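Local coordinates for protein FAD-linked sulfhydryl oxidase ERV1 (Arabidopsis thaliana, PDB 2HJ3) that uses FAD and molecular oxygen to form disulfide bonds in small cysteine-containing proteins of the mitochondrial intermembrane space, at residues 38-43 against 69-74; 58-63 against 82-87. All coordinates share one frame; numbering follows the deposited sequence.

Interaction 1: residues 38-43 against 69-74. With SO4 (sulfate ion), chain H; SO4 (sulfate ion), chain J.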
loop_
_atom_site.group_PDB
_atom_site.type_symbol
_atom_site.label_atom_id
_atom_site.label_comp_id
_atom_site.label_asym_id
_atom_site.label_seq_id
_atom_site.Cartn_x
_atom_site.Cartn_y
_atom_site.Cartn_z
ATOM N N LYS A 38 6.762 12.441 -6.831
ATOM C CA LYS A 38 6.652 12.836 -5.430
ATOM C C LYS A 38 5.819 11.858 -4.594
ATOM O O LYS A 38 6.179 11.529 -3.462
ATOM C CB LYS A 38 6.037 14.230 -5.357
ATOM C CG LYS A 38 5.776 14.755 -3.967
ATOM C CD LYS A 38 5.083 16.107 -4.064
ATOM C CE LYS A 38 4.990 16.805 -2.717
ATOM N NZ LYS A 38 4.434 18.188 -2.870
ATOM N N ASP A 39 4.707 11.389 -5.146
ATOM C CA ASP A 39 3.855 10.463 -4.406
ATOM C C ASP A 39 4.542 9.130 -4.165
ATOM O O ASP A 39 4.459 8.572 -3.072
ATOM C CB ASP A 39 2.530 10.243 -5.139
ATOM C CG ASP A 39 1.708 11.512 -5.234
ATOM O OD1 ASP A 39 1.945 12.424 -4.413
ATOM O OD2 ASP A 39 0.824 11.591 -6.114
ATOM N N VAL A 40 5.220 8.626 -5.189
ATOM C CA VAL A 40 5.929 7.368 -5.076
ATOM C C VAL A 40 6.956 7.436 -3.955
ATOM O O VAL A 40 7.062 6.523 -3.143
ATOM C CB VAL A 40 6.637 7.012 -6.403
ATOM C CG1 VAL A 40 7.792 6.055 -6.146
ATOM C CG2 VAL A 40 5.656 6.367 -7.340
ATOM N N LYS A 41 7.715 8.520 -3.908
ATOM C CA LYS A 41 8.716 8.665 -2.863
ATOM C C LYS A 41 8.072 8.839 -1.506
ATOM O O LYS A 41 8.553 8.294 -0.514
ATOM C CB LYS A 41 9.625 9.851 -3.158
ATOM C CG LYS A 41 10.397 9.703 -4.451
ATOM C CD LYS A 41 11.351 10.852 -4.668
ATOM C CE LYS A 41 12.026 10.732 -6.028
ATOM N NZ LYS A 41 12.847 11.937 -6.373
ATOM N N GLU A 42 6.983 9.597 -1.454
ATOM C CA GLU A 42 6.292 9.820 -0.189
ATOM C C GLU A 42 5.691 8.506 0.310
ATOM O O GLU A 42 5.689 8.221 1.510
ATOM C CB GLU A 42 5.205 10.885 -0.365
ATOM C CG GLU A 42 4.433 11.250 0.912
ATOM C CD GLU A 42 5.338 11.639 2.088
ATOM O OE1 GLU A 42 6.398 12.260 1.853
ATOM O OE2 GLU A 42 4.976 11.341 3.251
ATOM N N LEU A 43 5.196 7.703 -0.624
ATOM C CA LEU A 43 4.608 6.410 -0.295
ATOM C C LEU A 43 5.634 5.513 0.393
ATOM O O LEU A 43 5.331 4.865 1.392
ATOM C CB LEU A 43 4.089 5.732 -1.568
ATOM C CG LEU A 43 3.656 4.267 -1.437
ATOM C CD1 LEU A 43 2.510 4.146 -0.444
ATOM C CD2 LEU A 43 3.242 3.732 -2.793
ATOM N N ALA A 69 14.550 5.685 -3.074
ATOM C CA ALA A 69 13.721 5.281 -4.203
ATOM C C ALA A 69 14.117 5.949 -5.516
ATOM O O ALA A 69 14.317 7.153 -5.564
ATOM C CB ALA A 69 12.243 5.574 -3.896
ATOM N N GLN A 70 14.223 5.153 -6.579
ATOM C CA GLN A 70 14.564 5.667 -7.909
ATOM C C GLN A 70 13.232 5.761 -8.644
ATOM O O GLN A 70 12.740 4.765 -9.178
ATOM C CB GLN A 70 15.475 4.691 -8.663
ATOM C CG GLN A 70 16.804 4.354 -7.999
ATOM C CD GLN A 70 17.912 5.305 -8.396
ATOM O OE1 GLN A 70 18.108 5.580 -9.575
ATOM N NE2 GLN A 70 18.652 5.799 -7.412
ATOM N N ALA A 71 12.652 6.957 -8.675
ATOM C CA ALA A 71 11.354 7.149 -9.314
ATOM C C ALA A 71 11.406 7.915 -10.623
ATOM O O ALA A 71 10.382 8.405 -11.100
ATOM C CB ALA A 71 10.406 7.848 -8.345
ATOM N N GLY A 72 12.588 7.994 -11.216
ATOM C CA GLY A 72 12.738 8.723 -12.461
ATOM C C GLY A 72 11.921 8.179 -13.610
ATOM O O GLY A 72 11.597 8.920 -14.537
ATOM N N SER A 73 11.595 6.893 -13.562
ATOM C CA SER A 73 10.811 6.264 -14.624
ATOM C C SER A 73 10.360 4.863 -14.220
ATOM O O SER A 73 10.750 4.351 -13.167
ATOM C CB SER A 73 11.632 6.177 -15.914
ATOM O OG SER A 73 12.784 5.366 -15.735
ATOM N N GLN A 74 9.543 4.249 -15.068
ATOM C CA GLN A 74 9.019 2.914 -14.808
ATOM C C GLN A 74 10.128 1.889 -14.593
ATOM O O GLN A 74 10.049 1.059 -13.683
ATOM C CB GLN A 74 8.115 2.475 -15.968
ATOM C CG GLN A 74 7.260 1.226 -15.717
ATOM C CD GLN A 74 8.038 -0.080 -15.804
ATOM O OE1 GLN A 74 8.888 -0.254 -16.675
ATOM N NE2 GLN A 74 7.731 -1.009 -14.916
HETATM S S SO4 H . 0.866 16.343 -2.650
HETATM O O1 SO4 H . 0.312 15.049 -2.186
HETATM O O2 SO4 H . 1.560 17.015 -1.526
HETATM O O3 SO4 H . 1.828 16.104 -3.751
HETATM O O4 SO4 H . -0.245 17.197 -3.134
HETATM S S SO4 J . 15.466 13.307 -3.901
HETATM O O1 SO4 J . 14.991 11.907 -3.959
HETATM O O2 SO4 J . 16.749 13.359 -3.169
HETATM O O3 SO4 J . 15.654 13.811 -5.278
HETATM O O4 SO4 J . 14.470 14.157 -3.206
#
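V40 and A71 make the apolar part of this contact: CG1 of V40 meets CB of A71 at 3.9 Å. With CG1 anti to the backbone N (chi1 157°), V40 turns this methyl to the loop, and the same side chain also packs on F77 of helix 74-91 and on M50 of the second subunit, so a compact branched residue suits a place with neighbours on several sides. The methyl of A71 is small enough to let the loop backbone pass close to the helix. K41 adds its aliphatic part, its CE lying 4.0 Å from CB of A71 and 4.3 Å from the carbonyl O of A69.

In the four-helix bundle of the ERV/ALR fold, helix 34-50 here meets the link that carries the chain from helix 54-66 into helix 74-91, where S73 takes the N-cap position.

Ionic partners of the lysines lie at the margins. K41, extended beyond CG, carries its charge past the loop, and its NZ donates to O1 of a sulfate, probably from the crystallisation liquor, at 3.2 Å. K38 holds another such sulfate weakly, NZ to O2 at 3.4 Å. D39 is a buried carboxylate whose OD1 forms a salt bridge with NH1 of R49 of the second subunit.

Interaction 2: residues 58-63 against 82-87. With FAD (flavin-adenine dinucleotide), chain K; SO4 (sulfate ion), chain F; SO4 (sulfate ion), chain I.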
loop_
_atom_site.group_PDB
_atom_site.type_symbol
_atom_site.label_atom_id
_atom_site.label_comp_id
_atom_site.label_asym_id
_atom_site.label_seq_id
_atom_site.Cartn_x
_atom_site.Cartn_y
_atom_site.Cartn_z
ATOM N N ASP A 58 11.425 -1.368 10.399
ATOM C CA ASP A 58 12.740 -0.841 10.741
ATOM C C ASP A 58 13.726 -1.159 9.625
ATOM O O ASP A 58 14.500 -0.298 9.207
ATOM C CB ASP A 58 13.248 -1.442 12.052
ATOM C CG ASP A 58 12.432 -0.999 13.252
ATOM O OD1 ASP A 58 12.001 0.177 13.284
ATOM O OD2 ASP A 58 12.234 -1.823 14.168
ATOM N N HIS A 59 13.686 -2.398 9.140
ATOM C CA HIS A 59 14.576 -2.827 8.065
ATOM C C HIS A 59 14.341 -2.026 6.802
ATOM O O HIS A 59 15.291 -1.601 6.139
ATOM C CB HIS A 59 14.379 -4.311 7.769
ATOM C CG HIS A 59 14.917 -5.212 8.835
ATOM N ND1 HIS A 59 14.734 -6.578 8.817
ATOM C CD2 HIS A 59 15.636 -4.942 9.949
ATOM C CE1 HIS A 59 15.315 -7.111 9.877
ATOM N NE2 HIS A 59 15.869 -6.139 10.580
ATOM N N PHE A 60 13.069 -1.819 6.475
ATOM C CA PHE A 60 12.706 -1.057 5.287
ATOM C C PHE A 60 13.242 0.358 5.427
ATOM O O PHE A 60 13.716 0.954 4.457
ATOM C CB PHE A 60 11.183 -1.028 5.113
ATOM C CG PHE A 60 10.737 -0.491 3.784
ATOM C CD1 PHE A 60 10.985 -1.205 2.612
ATOM C CD2 PHE A 60 10.088 0.734 3.695
ATOM C CE1 PHE A 60 10.590 -0.700 1.368
ATOM C CE2 PHE A 60 9.691 1.248 2.465
ATOM C CZ PHE A 60 9.942 0.532 1.303
ATOM N N LYS A 61 13.173 0.887 6.644
ATOM C CA LYS A 61 13.654 2.234 6.939
ATOM C C LYS A 61 15.157 2.306 6.630
ATOM O O LYS A 61 15.620 3.231 5.965
ATOM C CB LYS A 61 13.387 2.549 8.411
ATOM C CG LYS A 61 13.184 4.013 8.739
ATOM C CD LYS A 61 12.478 4.138 10.088
ATOM C CE LYS A 61 11.934 5.535 10.320
ATOM N NZ LYS A 61 10.992 5.582 11.481
ATOM N N GLU A 62 15.907 1.316 7.112
ATOM C CA GLU A 62 17.349 1.236 6.876
ATOM C C GLU A 62 17.615 1.164 5.379
ATOM O O GLU A 62 18.355 1.979 4.829
ATOM C CB GLU A 62 17.932 -0.012 7.540
ATOM C CG GLU A 62 17.903 -0.006 9.057
ATOM C CD GLU A 62 18.085 -1.397 9.644
ATOM O OE1 GLU A 62 18.979 -2.138 9.167
ATOM O OE2 GLU A 62 17.340 -1.745 10.586
ATOM N N ILE A 63 17.001 0.180 4.724
ATOM C CA ILE A 63 17.162 -0.004 3.289
ATOM C C ILE A 63 16.853 1.281 2.537
ATOM O O ILE A 63 17.572 1.662 1.616
ATOM C CB ILE A 63 16.243 -1.121 2.773
ATOM C CG1 ILE A 63 16.666 -2.453 3.385
ATOM C CG2 ILE A 63 16.297 -1.189 1.259
ATOM C CD1 ILE A 63 15.689 -3.558 3.158
ATOM N N CYS A 82 12.573 -4.069 -6.872
ATOM C CA CYS A 82 13.012 -5.459 -6.923
ATOM C C CYS A 82 14.276 -5.643 -6.092
ATOM O O CYS A 82 14.443 -6.663 -5.411
ATOM C CB CYS A 82 13.267 -5.876 -8.373
ATOM S SG CYS A 82 14.022 -7.522 -8.591
ATOM N N HIS A 83 15.162 -4.646 -6.131
ATOM C CA HIS A 83 16.409 -4.723 -5.362
ATOM C C HIS A 83 16.093 -4.641 -3.885
ATOM O O HIS A 83 16.704 -5.324 -3.062
ATOM C CB HIS A 83 17.370 -3.590 -5.748
ATOM C CG HIS A 83 17.865 -3.677 -7.157
ATOM N ND1 HIS A 83 18.549 -4.772 -7.636
ATOM C CD2 HIS A 83 17.705 -2.843 -8.210
ATOM C CE1 HIS A 83 18.778 -4.617 -8.928
ATOM N NE2 HIS A 83 18.275 -3.455 -9.301
ATOM N N VAL A 84 15.132 -3.791 -3.550
ATOM C CA VAL A 84 14.734 -3.639 -2.165
ATOM C C VAL A 84 14.162 -4.964 -1.689
ATOM O O VAL A 84 14.549 -5.474 -0.643
ATOM C CB VAL A 84 13.695 -2.513 -2.017
ATOM C CG1 VAL A 84 12.930 -2.661 -0.702
ATOM C CG2 VAL A 84 14.409 -1.168 -2.073
ATOM N N HIS A 85 13.260 -5.537 -2.475
ATOM C CA HIS A 85 12.660 -6.814 -2.112
ATOM C C HIS A 85 13.745 -7.888 -1.951
ATOM O O HIS A 85 13.645 -8.751 -1.078
ATOM C CB HIS A 85 11.642 -7.231 -3.174
ATOM C CG HIS A 85 10.735 -8.343 -2.746
ATOM N ND1 HIS A 85 9.648 -8.745 -3.496
ATOM C CD2 HIS A 85 10.740 -9.126 -1.643
ATOM C CE1 HIS A 85 9.022 -9.724 -2.868
ATOM N NE2 HIS A 85 9.663 -9.974 -1.741
ATOM N N ASN A 86 14.787 -7.837 -2.777
ATOM C CA ASN A 86 15.859 -8.833 -2.666
ATOM C C ASN A 86 16.667 -8.719 -1.376
ATOM O O ASN A 86 17.086 -9.726 -0.812
ATOM C CB ASN A 86 16.796 -8.771 -3.873
ATOM C CG ASN A 86 16.248 -9.524 -5.054
ATOM O OD1 ASN A 86 15.569 -10.529 -4.884
ATOM N ND2 ASN A 86 16.549 -9.063 -6.256
ATOM N N THR A 87 16.888 -7.498 -0.904
ATOM C CA THR A 87 17.626 -7.317 0.335
ATOM C C THR A 87 16.866 -8.023 1.455
ATOM O O THR A 87 17.467 -8.629 2.340
ATOM C CB THR A 87 17.769 -5.830 0.665
ATOM O OG1 THR A 87 18.493 -5.185 -0.392
ATOM C CG2 THR A 87 18.504 -5.638 1.975
HETATM P PA FAD K . 7.500 -12.552 -0.952
HETATM O O1A FAD K . 8.879 -12.120 -0.590
HETATM O O2A FAD K . 6.267 -12.209 -0.183
HETATM O O5B FAD K . 6.901 -12.646 -2.391
HETATM C C5B FAD K . 6.007 -12.102 -3.345
HETATM C C4B FAD K . 6.184 -13.098 -4.471
HETATM O O4B FAD K . 6.566 -12.057 -5.410
HETATM C C3B FAD K . 7.119 -14.306 -4.761
HETATM O O3B FAD K . 6.543 -15.569 -4.430
HETATM C C2B FAD K . 7.543 -14.077 -6.145
HETATM O O2B FAD K . 6.642 -14.469 -7.133
HETATM C C1B FAD K . 7.696 -12.551 -6.139
HETATM N N9A FAD K . 8.943 -11.896 -5.875
HETATM C C8A FAD K . 10.068 -12.227 -5.080
HETATM N N7A FAD K . 11.109 -11.450 -5.074
HETATM C C5A FAD K . 10.725 -10.428 -5.934
HETATM C C6A FAD K . 11.348 -9.273 -6.449
HETATM N N6A FAD K . 12.632 -9.035 -6.108
HETATM N N1A FAD K . 10.636 -8.492 -7.351
HETATM C C2A FAD K . 9.397 -8.770 -7.828
HETATM N N3A FAD K . 8.774 -9.906 -7.268
HETATM C C4A FAD K . 9.506 -10.709 -6.347
HETATM N N1 FAD K . 9.583 -10.186 6.869
HETATM C C2 FAD K . 10.435 -10.483 7.917
HETATM O O2 FAD K . 10.412 -11.570 8.526
HETATM N N3 FAD K . 11.307 -9.435 8.159
HETATM C C4 FAD K . 11.344 -8.219 7.434
HETATM O O4 FAD K . 12.167 -7.389 7.943
HETATM C C4X FAD K . 10.471 -7.990 6.383
HETATM N N5 FAD K . 10.333 -6.753 5.662
HETATM C C5X FAD K . 9.352 -6.432 4.694
HETATM C C6 FAD K . 9.274 -5.137 4.136
HETATM C C7 FAD K . 8.232 -4.847 3.204
HETATM C C7M FAD K . 8.155 -3.404 2.684
HETATM C C8 FAD K . 7.295 -5.850 2.803
HETATM C C8M FAD K . 6.172 -5.776 1.775
HETATM C C9 FAD K . 7.391 -7.119 3.389
HETATM C C9A FAD K . 8.347 -7.480 4.373
HETATM N N10 FAD K . 8.650 -8.738 5.104
HETATM C C10 FAD K . 9.538 -9.034 6.109
HETATM C "C1'" FAD K . 7.979 -9.902 4.630
HETATM C "C2'" FAD K . 8.599 -10.742 3.561
HETATM O "O2'" FAD K . 9.434 -9.906 2.695
HETATM C "C3'" FAD K . 7.698 -11.756 2.925
HETATM O "O3'" FAD K . 6.704 -11.064 2.189
HETATM C "C4'" FAD K . 7.219 -13.074 3.511
HETATM O "O4'" FAD K . 8.315 -13.713 4.222
HETATM C "C5'" FAD K . 6.746 -14.102 2.565
HETATM O "O5'" FAD K . 7.688 -14.582 1.601
HETATM P P FAD K . 7.214 -15.274 0.282
HETATM O O1P FAD K . 8.352 -16.187 0.281
HETATM O O2P FAD K . 5.809 -15.739 0.222
HETATM O O3P FAD K . 7.545 -14.139 -0.822
HETATM S S SO4 F . 20.006 -7.849 -6.165
HETATM O O1 SO4 F . 21.101 -6.866 -6.125
HETATM O O2 SO4 F . 20.171 -8.807 -5.060
HETATM O O3 SO4 F . 18.714 -7.150 -6.034
HETATM O O4 SO4 F . 20.039 -8.570 -7.450
HETATM S S SO4 I . 17.959 -4.568 13.156
HETATM O O1 SO4 I . 16.871 -3.571 13.125
HETATM O O2 SO4 I . 17.488 -5.836 12.570
HETATM O O3 SO4 I . 19.114 -4.062 12.387
HETATM O O4 SO4 I . 18.361 -4.808 14.556
#
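F60 and I63, one turn apart on helix 54-66, are the residues that meet helix 74-91 through V84 and T87 in the FAD-binding four-helix bundle of the ERV/ALR family. The two short segments run at 130° to each other, with their axes 10.7 Å apart at closest approach.

H59, at the start, serves the cofactor. Its ND1 donates a weak, bent bond to O4 of the flavin (2.8 Å, 128° at the hydrogen), and imidazole suits this place by offering a ring N-H to that carbonyl oxygen. On its other side NE2 donates to O2 of a sulfate, again probably from the crystallisation liquor, at 2.6 Å.

F60 packs between the flavin methyl, V84 and helix 34-50. Its CE1 edge receives CG1 of V84 near the ring plane at 3.7 Å, the two side chains crossing at about a right angle, and its CD1 lies 3.6 Å from the flavin methyl C7M. M44, L47 and S48 of helix 34-50 also pack on this phenylalanine, a setting that favours a large, flat apolar group.

I63 gives one branch to each partner. CG2, anti to the backbone N, reaches CG2 of V84, while the other branch ends in CD1, which meets CG2 of T87 tip to tip at 3.7 Å. Beta-branched V84 can likewise send CG1 to F60 and CG2 to I63.

On the facing helix, H85 leaves the backbone on the side away from this seam, and its ring, stacked on W18, lies against the adenine and a phosphate of FAD. ND1 of H85 is hydrogen-bonded to NE2 of H22, fixing the ring's rotation, and N7A of the adenine lies over one face. NE2 of H85 donates to the phosphate oxygen O1A of FAD at 2.6 Å, with 155° at the hydrogen.

Both contacts are partly buried and modest in area, and both join the same bundle: interaction 1 sets helix 34-50 against the loop between helices 54-66 and 74-91, and interaction 2 pairs those two helices directly. Their nearest atoms are about 6 Å apart. F60 of 58-63 packs on helix 34-50, the helix that supplies 38-43, and V40 of 38-43 touches helix 74-91, the helix that holds 82-87. Each has an apolar centre, and sulfates touch the outer side of both. The difference lies in the larger partner: D39 and L43 of 38-43 face the second subunit, whereas H59 and H85 border the FAD pocket, and the other chain does not touch 58-63 or 82-87.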